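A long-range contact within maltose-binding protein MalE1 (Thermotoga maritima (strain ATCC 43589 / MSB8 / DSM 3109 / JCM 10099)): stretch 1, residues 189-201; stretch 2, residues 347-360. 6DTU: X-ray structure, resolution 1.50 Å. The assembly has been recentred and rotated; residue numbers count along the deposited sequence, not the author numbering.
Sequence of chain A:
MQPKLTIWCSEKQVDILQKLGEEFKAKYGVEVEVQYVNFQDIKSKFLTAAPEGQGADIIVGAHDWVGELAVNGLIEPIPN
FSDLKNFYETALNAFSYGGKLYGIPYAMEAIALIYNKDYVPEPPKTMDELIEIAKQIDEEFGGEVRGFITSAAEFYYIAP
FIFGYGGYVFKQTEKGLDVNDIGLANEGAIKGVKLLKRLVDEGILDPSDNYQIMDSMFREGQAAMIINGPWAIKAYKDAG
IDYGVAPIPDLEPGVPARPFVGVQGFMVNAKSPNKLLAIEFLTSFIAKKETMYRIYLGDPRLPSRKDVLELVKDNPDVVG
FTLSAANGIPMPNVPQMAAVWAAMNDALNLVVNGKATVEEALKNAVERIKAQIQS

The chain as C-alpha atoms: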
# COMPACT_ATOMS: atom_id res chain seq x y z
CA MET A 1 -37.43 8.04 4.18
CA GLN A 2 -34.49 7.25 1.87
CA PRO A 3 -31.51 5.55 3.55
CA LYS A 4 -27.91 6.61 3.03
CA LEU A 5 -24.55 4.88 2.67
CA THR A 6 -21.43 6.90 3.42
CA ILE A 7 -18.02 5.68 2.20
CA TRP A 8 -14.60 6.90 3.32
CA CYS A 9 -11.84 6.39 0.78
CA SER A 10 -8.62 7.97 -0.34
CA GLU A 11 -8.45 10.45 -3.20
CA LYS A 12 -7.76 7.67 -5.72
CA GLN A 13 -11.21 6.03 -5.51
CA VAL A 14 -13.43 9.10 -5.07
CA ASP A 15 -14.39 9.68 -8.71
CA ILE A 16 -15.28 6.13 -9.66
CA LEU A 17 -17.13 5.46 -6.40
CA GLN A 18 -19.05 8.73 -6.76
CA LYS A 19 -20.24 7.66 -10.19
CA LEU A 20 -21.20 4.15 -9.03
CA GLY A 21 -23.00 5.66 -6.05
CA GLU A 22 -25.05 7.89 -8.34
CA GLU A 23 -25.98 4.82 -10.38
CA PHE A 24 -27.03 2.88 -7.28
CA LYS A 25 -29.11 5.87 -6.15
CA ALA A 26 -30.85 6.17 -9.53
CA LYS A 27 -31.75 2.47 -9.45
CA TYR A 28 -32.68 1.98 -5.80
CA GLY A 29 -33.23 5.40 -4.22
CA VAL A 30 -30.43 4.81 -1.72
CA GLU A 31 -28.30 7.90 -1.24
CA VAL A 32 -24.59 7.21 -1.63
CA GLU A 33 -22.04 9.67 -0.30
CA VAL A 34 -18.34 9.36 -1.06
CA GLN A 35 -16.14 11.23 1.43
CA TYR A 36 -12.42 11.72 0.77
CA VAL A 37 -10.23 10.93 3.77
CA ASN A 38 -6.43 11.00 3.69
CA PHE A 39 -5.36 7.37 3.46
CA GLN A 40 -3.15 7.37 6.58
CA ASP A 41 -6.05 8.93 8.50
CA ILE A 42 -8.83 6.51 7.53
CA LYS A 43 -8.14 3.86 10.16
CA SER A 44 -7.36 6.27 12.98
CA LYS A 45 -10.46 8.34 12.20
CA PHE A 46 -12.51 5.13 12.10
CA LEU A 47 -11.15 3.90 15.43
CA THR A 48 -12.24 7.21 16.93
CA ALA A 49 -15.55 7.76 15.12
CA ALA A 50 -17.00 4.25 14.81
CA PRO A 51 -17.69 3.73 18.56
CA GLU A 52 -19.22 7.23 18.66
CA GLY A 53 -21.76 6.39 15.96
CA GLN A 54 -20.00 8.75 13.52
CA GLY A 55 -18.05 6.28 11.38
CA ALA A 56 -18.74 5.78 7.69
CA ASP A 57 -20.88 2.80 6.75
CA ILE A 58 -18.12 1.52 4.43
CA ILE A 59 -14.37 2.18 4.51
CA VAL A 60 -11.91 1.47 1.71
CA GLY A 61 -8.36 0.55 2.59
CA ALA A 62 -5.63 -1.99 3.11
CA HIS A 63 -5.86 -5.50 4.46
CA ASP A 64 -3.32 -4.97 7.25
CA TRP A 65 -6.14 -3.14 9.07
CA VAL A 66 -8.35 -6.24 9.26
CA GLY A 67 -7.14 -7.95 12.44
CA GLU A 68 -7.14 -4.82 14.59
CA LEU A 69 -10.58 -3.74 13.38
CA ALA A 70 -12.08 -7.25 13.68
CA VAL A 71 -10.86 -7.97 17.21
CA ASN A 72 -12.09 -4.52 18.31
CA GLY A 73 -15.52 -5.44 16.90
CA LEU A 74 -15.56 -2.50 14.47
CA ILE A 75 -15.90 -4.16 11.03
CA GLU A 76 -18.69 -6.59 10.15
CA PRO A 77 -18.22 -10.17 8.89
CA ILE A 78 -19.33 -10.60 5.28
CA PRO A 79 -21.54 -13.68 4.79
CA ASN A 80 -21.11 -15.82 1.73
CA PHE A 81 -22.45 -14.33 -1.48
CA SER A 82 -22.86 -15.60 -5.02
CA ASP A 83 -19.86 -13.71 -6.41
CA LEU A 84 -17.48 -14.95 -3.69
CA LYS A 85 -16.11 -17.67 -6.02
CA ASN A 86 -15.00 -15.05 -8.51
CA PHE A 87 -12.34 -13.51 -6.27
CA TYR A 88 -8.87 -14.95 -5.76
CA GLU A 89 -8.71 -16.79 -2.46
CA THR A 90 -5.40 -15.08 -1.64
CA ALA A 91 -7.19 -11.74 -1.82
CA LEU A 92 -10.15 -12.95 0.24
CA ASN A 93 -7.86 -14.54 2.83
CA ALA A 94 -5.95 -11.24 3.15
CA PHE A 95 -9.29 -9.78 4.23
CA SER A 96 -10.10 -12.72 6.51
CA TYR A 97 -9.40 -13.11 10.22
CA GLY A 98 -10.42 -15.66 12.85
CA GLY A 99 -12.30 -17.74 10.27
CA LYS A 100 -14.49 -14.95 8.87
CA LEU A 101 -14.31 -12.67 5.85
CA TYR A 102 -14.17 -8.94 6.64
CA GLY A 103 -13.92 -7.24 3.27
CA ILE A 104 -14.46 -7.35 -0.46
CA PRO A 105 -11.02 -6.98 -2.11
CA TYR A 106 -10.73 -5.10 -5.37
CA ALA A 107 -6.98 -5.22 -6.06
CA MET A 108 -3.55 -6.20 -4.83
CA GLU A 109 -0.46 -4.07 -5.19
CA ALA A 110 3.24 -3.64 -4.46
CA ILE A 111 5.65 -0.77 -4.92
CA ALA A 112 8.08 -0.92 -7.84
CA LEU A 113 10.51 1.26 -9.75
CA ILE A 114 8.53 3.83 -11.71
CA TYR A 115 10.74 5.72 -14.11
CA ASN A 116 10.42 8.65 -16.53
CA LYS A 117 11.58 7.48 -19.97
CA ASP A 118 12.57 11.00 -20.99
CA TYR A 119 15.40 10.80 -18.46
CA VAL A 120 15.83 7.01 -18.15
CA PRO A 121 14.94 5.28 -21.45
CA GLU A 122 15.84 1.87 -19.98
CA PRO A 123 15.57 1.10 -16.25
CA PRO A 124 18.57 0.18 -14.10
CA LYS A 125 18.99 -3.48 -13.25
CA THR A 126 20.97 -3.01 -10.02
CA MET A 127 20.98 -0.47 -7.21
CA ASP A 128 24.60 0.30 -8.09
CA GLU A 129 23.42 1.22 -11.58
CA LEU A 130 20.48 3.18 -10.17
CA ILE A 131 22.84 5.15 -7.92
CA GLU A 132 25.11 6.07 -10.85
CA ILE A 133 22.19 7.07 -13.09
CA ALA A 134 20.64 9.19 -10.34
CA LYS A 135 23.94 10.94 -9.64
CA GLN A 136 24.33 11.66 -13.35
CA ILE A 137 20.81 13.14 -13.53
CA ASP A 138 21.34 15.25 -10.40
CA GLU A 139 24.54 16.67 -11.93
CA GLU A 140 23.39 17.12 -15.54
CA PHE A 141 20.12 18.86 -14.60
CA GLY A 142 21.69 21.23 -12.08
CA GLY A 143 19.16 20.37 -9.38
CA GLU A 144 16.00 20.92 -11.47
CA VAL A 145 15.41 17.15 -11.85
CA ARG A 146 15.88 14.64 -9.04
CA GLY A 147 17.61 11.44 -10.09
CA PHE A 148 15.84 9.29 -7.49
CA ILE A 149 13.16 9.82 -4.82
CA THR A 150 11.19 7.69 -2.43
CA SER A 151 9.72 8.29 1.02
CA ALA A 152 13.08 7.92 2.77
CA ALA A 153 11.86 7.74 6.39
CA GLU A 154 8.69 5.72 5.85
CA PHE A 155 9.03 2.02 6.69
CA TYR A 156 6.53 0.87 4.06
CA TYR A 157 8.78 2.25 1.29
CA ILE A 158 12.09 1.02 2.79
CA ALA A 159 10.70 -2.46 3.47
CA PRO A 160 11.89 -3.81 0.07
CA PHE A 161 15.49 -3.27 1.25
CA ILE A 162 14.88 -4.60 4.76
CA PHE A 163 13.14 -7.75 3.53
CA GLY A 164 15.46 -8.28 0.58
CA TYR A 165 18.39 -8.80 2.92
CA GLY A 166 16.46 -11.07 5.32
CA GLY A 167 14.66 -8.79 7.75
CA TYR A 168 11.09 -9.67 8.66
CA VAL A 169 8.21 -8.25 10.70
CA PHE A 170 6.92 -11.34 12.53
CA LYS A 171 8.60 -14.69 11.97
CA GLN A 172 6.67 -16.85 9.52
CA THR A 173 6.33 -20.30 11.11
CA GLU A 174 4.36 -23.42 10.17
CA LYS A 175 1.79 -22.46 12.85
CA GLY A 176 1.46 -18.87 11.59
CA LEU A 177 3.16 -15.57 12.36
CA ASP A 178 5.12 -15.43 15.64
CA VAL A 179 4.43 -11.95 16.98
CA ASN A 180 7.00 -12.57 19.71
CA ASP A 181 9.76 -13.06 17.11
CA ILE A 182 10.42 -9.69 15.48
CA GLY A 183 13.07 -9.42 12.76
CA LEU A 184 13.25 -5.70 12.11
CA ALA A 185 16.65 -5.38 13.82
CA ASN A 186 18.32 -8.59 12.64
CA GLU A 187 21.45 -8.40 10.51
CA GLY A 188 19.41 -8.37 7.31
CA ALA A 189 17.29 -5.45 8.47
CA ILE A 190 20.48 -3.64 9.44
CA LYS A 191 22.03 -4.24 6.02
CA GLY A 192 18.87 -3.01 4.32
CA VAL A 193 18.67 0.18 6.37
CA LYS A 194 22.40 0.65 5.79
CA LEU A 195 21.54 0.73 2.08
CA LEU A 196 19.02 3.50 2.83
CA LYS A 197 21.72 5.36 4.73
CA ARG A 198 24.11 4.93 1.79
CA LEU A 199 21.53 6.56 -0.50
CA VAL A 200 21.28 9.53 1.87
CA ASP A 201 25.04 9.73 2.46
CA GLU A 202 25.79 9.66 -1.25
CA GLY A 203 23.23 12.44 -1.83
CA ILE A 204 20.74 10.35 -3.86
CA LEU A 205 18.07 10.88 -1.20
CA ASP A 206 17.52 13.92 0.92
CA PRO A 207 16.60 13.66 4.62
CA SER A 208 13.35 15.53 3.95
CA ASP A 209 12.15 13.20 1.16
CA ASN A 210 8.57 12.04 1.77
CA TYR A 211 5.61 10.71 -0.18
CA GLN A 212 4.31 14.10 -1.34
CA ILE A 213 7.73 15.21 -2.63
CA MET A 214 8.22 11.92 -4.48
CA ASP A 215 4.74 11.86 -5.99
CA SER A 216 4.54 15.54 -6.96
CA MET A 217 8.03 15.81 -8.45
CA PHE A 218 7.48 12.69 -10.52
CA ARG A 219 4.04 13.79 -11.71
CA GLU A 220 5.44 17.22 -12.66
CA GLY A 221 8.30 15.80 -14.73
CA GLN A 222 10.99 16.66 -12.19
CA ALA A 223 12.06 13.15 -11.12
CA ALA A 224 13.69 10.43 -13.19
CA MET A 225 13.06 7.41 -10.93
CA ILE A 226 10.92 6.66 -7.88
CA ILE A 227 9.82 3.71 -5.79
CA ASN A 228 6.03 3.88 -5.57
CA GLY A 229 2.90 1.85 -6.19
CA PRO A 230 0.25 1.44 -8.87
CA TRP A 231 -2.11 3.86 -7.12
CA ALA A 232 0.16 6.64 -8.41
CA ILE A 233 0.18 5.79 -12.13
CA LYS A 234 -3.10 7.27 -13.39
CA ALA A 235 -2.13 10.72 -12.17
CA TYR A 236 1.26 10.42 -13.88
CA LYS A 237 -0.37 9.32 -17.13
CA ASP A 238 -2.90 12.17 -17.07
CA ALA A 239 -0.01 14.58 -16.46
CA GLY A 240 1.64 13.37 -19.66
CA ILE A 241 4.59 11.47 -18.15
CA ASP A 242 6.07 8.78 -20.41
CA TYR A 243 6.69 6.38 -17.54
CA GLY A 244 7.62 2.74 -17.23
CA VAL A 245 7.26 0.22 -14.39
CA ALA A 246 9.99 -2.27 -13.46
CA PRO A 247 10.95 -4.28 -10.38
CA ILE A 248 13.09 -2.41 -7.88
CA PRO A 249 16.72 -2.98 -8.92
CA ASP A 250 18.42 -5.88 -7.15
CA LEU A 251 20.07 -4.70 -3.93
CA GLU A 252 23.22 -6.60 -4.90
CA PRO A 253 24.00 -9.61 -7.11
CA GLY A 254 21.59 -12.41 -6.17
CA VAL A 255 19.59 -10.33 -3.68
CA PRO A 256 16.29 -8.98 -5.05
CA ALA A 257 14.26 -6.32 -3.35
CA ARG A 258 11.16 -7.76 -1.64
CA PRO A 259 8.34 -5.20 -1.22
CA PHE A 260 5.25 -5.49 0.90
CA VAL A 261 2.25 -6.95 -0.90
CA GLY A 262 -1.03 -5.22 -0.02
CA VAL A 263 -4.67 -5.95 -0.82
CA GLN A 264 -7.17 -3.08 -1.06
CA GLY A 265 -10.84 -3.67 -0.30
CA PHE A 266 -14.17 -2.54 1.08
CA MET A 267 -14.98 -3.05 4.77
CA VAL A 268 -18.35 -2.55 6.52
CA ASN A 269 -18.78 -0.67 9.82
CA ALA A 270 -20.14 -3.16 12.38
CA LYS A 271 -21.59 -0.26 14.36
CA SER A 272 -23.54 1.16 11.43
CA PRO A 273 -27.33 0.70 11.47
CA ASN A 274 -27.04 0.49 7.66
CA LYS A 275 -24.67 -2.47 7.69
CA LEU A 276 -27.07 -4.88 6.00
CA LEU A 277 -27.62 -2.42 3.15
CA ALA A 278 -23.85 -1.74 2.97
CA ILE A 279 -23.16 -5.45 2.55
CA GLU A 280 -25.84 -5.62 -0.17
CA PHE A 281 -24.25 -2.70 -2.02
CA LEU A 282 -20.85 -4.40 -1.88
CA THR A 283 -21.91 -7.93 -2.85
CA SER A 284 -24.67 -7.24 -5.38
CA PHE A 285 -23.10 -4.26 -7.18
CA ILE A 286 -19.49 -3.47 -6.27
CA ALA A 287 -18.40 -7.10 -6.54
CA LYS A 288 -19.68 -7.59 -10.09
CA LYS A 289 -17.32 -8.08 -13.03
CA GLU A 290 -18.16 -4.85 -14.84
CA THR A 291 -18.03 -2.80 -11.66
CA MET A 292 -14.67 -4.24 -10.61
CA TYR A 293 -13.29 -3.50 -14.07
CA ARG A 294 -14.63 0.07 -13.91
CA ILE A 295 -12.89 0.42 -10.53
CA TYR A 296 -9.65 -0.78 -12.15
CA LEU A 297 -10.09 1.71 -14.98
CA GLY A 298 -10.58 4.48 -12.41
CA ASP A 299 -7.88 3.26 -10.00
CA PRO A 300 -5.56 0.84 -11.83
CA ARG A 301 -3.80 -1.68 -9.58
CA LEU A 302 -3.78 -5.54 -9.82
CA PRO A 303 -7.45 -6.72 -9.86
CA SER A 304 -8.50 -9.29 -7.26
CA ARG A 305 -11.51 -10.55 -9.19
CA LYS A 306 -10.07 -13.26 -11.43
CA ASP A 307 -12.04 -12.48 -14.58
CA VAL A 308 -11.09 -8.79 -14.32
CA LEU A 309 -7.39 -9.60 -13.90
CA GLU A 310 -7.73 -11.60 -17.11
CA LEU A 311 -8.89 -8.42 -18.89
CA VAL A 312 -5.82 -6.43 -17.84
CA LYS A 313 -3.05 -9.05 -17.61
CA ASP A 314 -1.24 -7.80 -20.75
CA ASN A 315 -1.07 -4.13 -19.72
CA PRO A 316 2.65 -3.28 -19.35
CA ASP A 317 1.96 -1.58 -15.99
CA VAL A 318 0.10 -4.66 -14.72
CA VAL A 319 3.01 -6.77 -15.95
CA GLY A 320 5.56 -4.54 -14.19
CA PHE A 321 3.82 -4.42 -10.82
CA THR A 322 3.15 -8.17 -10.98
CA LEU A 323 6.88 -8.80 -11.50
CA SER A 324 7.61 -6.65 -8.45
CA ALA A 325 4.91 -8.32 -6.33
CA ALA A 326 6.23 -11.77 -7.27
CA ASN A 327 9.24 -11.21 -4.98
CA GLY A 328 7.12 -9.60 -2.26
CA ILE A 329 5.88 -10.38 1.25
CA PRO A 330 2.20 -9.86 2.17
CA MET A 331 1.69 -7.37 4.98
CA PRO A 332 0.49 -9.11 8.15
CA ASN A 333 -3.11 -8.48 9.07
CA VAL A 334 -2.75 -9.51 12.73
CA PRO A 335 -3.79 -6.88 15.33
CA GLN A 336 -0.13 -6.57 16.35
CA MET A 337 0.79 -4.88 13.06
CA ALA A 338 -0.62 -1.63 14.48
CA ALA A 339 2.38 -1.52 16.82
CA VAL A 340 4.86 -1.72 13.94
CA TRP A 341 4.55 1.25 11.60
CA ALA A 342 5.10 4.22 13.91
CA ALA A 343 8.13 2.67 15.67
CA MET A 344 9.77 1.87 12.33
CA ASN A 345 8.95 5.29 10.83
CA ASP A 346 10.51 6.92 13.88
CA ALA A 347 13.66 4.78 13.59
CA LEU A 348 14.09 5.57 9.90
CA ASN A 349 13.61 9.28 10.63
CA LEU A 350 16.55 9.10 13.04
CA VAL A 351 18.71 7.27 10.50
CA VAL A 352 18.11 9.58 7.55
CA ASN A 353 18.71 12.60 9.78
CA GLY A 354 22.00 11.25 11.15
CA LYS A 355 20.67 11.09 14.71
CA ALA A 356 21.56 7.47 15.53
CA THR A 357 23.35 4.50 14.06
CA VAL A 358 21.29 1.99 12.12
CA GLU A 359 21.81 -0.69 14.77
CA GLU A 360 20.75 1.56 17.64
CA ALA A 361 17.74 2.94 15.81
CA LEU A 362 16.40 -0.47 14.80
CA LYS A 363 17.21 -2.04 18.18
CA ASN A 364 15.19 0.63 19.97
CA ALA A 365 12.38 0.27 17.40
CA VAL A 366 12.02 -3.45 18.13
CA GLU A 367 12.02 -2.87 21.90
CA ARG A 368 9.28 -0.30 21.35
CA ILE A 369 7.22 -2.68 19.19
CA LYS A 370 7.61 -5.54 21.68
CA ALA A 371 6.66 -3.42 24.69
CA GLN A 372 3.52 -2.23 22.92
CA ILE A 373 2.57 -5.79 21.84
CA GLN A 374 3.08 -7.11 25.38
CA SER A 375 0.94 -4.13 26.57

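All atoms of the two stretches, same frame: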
# COMPACT_ATOMS: atom_id res chain seq x y z
N ALA A 189 17.93 -6.75 8.37
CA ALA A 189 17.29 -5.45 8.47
C ALA A 189 18.34 -4.36 8.55
O ALA A 189 18.19 -3.30 7.93
CB ALA A 189 16.41 -5.41 9.72
N ILE A 190 19.41 -4.62 9.29
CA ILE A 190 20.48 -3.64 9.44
C ILE A 190 21.15 -3.37 8.11
O ILE A 190 21.40 -2.21 7.75
CB ILE A 190 21.47 -4.10 10.52
CG1 ILE A 190 20.80 -4.00 11.89
CG2 ILE A 190 22.75 -3.27 10.45
CD1 ILE A 190 21.57 -4.65 13.03
N LYS A 191 21.41 -4.42 7.33
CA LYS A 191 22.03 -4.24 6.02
C LYS A 191 21.12 -3.47 5.08
O LYS A 191 21.57 -2.61 4.31
CB LYS A 191 22.40 -5.60 5.43
CG LYS A 191 23.33 -5.52 4.23
CD LYS A 191 24.03 -6.85 3.99
CE LYS A 191 25.15 -6.70 2.95
NZ LYS A 191 25.51 -8.02 2.37
N GLY A 192 19.81 -3.73 5.15
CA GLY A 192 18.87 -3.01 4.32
C GLY A 192 18.76 -1.54 4.68
O GLY A 192 18.67 -0.68 3.80
N VAL A 193 18.73 -1.23 5.97
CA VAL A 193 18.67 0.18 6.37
C VAL A 193 20.02 0.85 6.14
O VAL A 193 20.09 2.07 5.92
CB VAL A 193 18.16 0.29 7.82
CG1 VAL A 193 18.13 1.74 8.29
CG2 VAL A 193 16.74 -0.30 7.93
N LYS A 194 21.11 0.08 6.16
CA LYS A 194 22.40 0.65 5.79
C LYS A 194 22.44 1.02 4.31
O LYS A 194 23.15 1.96 3.94
CB LYS A 194 23.55 -0.28 6.17
CG LYS A 194 23.85 -0.26 7.66
CD LYS A 194 25.11 -1.05 7.94
CE LYS A 194 25.47 -1.00 9.42
NZ LYS A 194 25.45 0.38 9.98
N LEU A 195 21.70 0.30 3.46
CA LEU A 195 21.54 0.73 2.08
C LEU A 195 20.78 2.06 2.00
O LEU A 195 21.20 2.97 1.27
CB LEU A 195 20.86 -0.37 1.25
CG LEU A 195 20.55 -0.04 -0.22
CD1 LEU A 195 21.84 0.20 -0.98
CD2 LEU A 195 19.71 -1.14 -0.88
N LEU A 196 19.70 2.21 2.77
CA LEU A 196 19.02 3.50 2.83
C LEU A 196 19.98 4.60 3.25
O LEU A 196 20.01 5.67 2.64
CB LEU A 196 17.83 3.43 3.80
CG LEU A 196 17.19 4.77 4.19
CD1 LEU A 196 16.62 5.44 2.94
CD2 LEU A 196 16.14 4.56 5.25
N LYS A 197 20.79 4.33 4.27
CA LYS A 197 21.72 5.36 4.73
C LYS A 197 22.76 5.69 3.66
O LYS A 197 23.12 6.86 3.49
CB LYS A 197 22.38 4.96 6.05
CG LYS A 197 23.22 6.09 6.62
CD LYS A 197 23.66 5.86 8.05
CE LYS A 197 24.23 7.15 8.61
NZ LYS A 197 23.13 8.02 9.15
N ARG A 198 23.20 4.68 2.90
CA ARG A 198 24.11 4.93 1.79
C ARG A 198 23.48 5.88 0.77
O ARG A 198 24.13 6.83 0.31
CB ARG A 198 24.49 3.61 1.12
CG ARG A 198 25.48 3.77 -0.03
CD ARG A 198 25.65 2.48 -0.83
NE ARG A 198 26.31 2.72 -2.11
CZ ARG A 198 26.34 1.83 -3.10
NH1 ARG A 198 25.75 0.65 -2.95
NH2 ARG A 198 26.95 2.11 -4.25
N LEU A 199 22.21 5.67 0.44
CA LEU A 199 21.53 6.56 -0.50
C LEU A 199 21.50 8.00 0.00
O LEU A 199 21.69 8.95 -0.78
CB LEU A 199 20.10 6.06 -0.74
CG LEU A 199 19.88 4.67 -1.32
CD1 LEU A 199 18.40 4.47 -1.58
CD2 LEU A 199 20.70 4.47 -2.60
N VAL A 200 21.27 8.19 1.30
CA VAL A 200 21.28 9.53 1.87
C VAL A 200 22.70 10.09 1.89
O VAL A 200 22.94 11.24 1.50
CB VAL A 200 20.67 9.50 3.29
CG1 VAL A 200 20.76 10.87 3.94
CG2 VAL A 200 19.22 9.02 3.22
N ASP A 201 23.66 9.27 2.34
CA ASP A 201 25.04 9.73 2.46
C ASP A 201 25.63 10.09 1.11
O ASP A 201 26.43 11.02 1.01
CB ASP A 201 25.92 8.64 3.09
CG ASP A 201 25.67 8.46 4.58
OD1 ASP A 201 25.00 9.32 5.20
OD2 ASP A 201 26.19 7.47 5.13
N ALA A 347 12.27 5.22 13.69
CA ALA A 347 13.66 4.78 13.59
C ALA A 347 14.28 5.25 12.28
O ALA A 347 15.42 5.70 12.26
CB ALA A 347 13.76 3.26 13.69
N LEU A 348 13.54 5.13 11.18
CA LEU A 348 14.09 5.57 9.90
C LEU A 348 14.27 7.08 9.86
O LEU A 348 15.23 7.55 9.24
CB LEU A 348 13.21 5.11 8.73
CG LEU A 348 13.20 3.59 8.64
CD1 LEU A 348 12.31 3.16 7.50
CD2 LEU A 348 14.61 3.03 8.49
N ASN A 349 13.40 7.84 10.53
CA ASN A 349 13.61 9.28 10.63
C ASN A 349 14.94 9.60 11.29
O ASN A 349 15.68 10.49 10.84
CB ASN A 349 12.46 9.95 11.39
CG ASN A 349 12.69 11.44 11.61
OD1 ASN A 349 13.44 11.83 12.50
ND2 ASN A 349 12.03 12.26 10.83
N LEU A 350 15.26 8.89 12.38
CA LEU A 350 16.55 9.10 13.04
C LEU A 350 17.71 8.78 12.13
O LEU A 350 18.71 9.51 12.09
CB LEU A 350 16.63 8.23 14.29
CG LEU A 350 15.62 8.55 15.39
CD1 LEU A 350 15.79 7.58 16.54
CD2 LEU A 350 15.87 9.99 15.84
N VAL A 351 17.60 7.69 11.36
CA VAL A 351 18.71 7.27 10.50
C VAL A 351 18.95 8.30 9.40
O VAL A 351 20.08 8.73 9.17
CB VAL A 351 18.45 5.87 9.93
CG1 VAL A 351 19.49 5.55 8.87
CG2 VAL A 351 18.47 4.82 11.04
N VAL A 352 17.89 8.68 8.68
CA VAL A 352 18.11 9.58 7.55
C VAL A 352 18.53 10.97 8.00
O VAL A 352 19.08 11.73 7.19
CB VAL A 352 16.94 9.65 6.55
CG1 VAL A 352 16.67 8.29 5.94
CG2 VAL A 352 15.71 10.22 7.21
N ASN A 353 18.27 11.32 9.25
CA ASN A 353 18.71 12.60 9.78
C ASN A 353 20.01 12.51 10.56
O ASN A 353 20.41 13.49 11.20
CB ASN A 353 17.59 13.25 10.60
CG ASN A 353 16.43 13.74 9.73
OD1 ASN A 353 15.32 13.17 9.76
ND2 ASN A 353 16.68 14.80 8.96
N GLY A 354 20.70 11.38 10.50
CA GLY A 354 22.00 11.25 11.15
C GLY A 354 21.94 11.41 12.65
O GLY A 354 22.90 11.92 13.26
N LYS A 355 20.88 10.91 13.28
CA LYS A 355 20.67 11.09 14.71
C LYS A 355 21.03 9.87 15.52
O LYS A 355 21.11 9.97 16.75
CB LYS A 355 19.21 11.42 15.02
CG LYS A 355 18.66 12.57 14.22
CD LYS A 355 18.78 13.85 15.00
CE LYS A 355 18.63 15.04 14.08
NZ LYS A 355 19.52 16.17 14.47
N ALA A 356 21.24 8.73 14.87
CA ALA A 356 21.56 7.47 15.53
C ALA A 356 22.12 6.53 14.48
O ALA A 356 21.88 6.69 13.28
CB ALA A 356 20.32 6.85 16.19
N THR A 357 22.90 5.55 14.95
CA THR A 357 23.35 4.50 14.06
C THR A 357 22.17 3.64 13.65
O THR A 357 21.10 3.67 14.27
CB THR A 357 24.40 3.62 14.73
OG1 THR A 357 23.77 2.82 15.75
CG2 THR A 357 25.51 4.46 15.34
N VAL A 358 22.36 2.88 12.58
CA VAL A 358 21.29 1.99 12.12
C VAL A 358 20.97 0.96 13.19
O VAL A 358 19.80 0.69 13.49
CB VAL A 358 21.66 1.33 10.78
CG1 VAL A 358 20.67 0.21 10.44
CG2 VAL A 358 21.69 2.37 9.68
N GLU A 359 22.00 0.40 13.81
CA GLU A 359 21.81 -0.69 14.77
C GLU A 359 21.07 -0.20 16.00
O GLU A 359 20.20 -0.89 16.53
CB GLU A 359 23.17 -1.26 15.16
CG GLU A 359 23.91 -1.95 14.02
CD GLU A 359 24.98 -1.09 13.34
OE1 GLU A 359 24.87 0.17 13.29
OE2 GLU A 359 25.95 -1.70 12.84
N GLU A 360 21.43 0.99 16.49
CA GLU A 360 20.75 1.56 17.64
C GLU A 360 19.31 1.92 17.31
O GLU A 360 18.41 1.69 18.12
CB GLU A 360 21.49 2.81 18.12
CG GLU A 360 20.98 3.36 19.44
CD GLU A 360 21.34 2.50 20.65
OE1 GLU A 360 22.04 1.47 20.50
OE2 GLU A 360 20.91 2.87 21.78

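Val358 organises this contact. The first residue of the returning helix, it points its CA-to-CB bond toward the helix of stretch 1 and lodges as a knob among Ile190, Val193, Lys194 and Lys197. Its CG1 lies 3.6 Å from Val193 CB and 3.7 Å from Ile190 O, while its CG2 meets Lys194 CG at 4.0 Å. With chi1 at t, the short branched side chain sits in this hole, CG1 against Val193 and CG2 against Lys194, and the aliphatic parts of two lysines help to wall it. Just before it, Thr357 caps the helix, its OG1 accepting from Glu360 N at 3.1 Å.

Lys197 covers the next largest area. Lys197 CB lies 4.1 Å from Val351 CG1, a contact apolar in character, yet the extended chain turns at chi4 (p) to bring Lys197 NZ within 3.1 Å of Val351 O, a weak hydrogen bond near the end of the first helix of stretch 2. Close by, Gly354 adopts positive phi, a conformation that favours glycine.

Val352 closes the other end: its CG1 packs 3.8 Å from both Leu196 CD2 and Val200 CG2. Between these sites, Val193 CG1 touches Leu348 CD2 at 3.8 Å, continuing the buried aliphatic seam. At the exposed margin, Lys194 NZ and Glu359 OE1 form a salt bridge at 3.4 Å, its hydrogen bond weak.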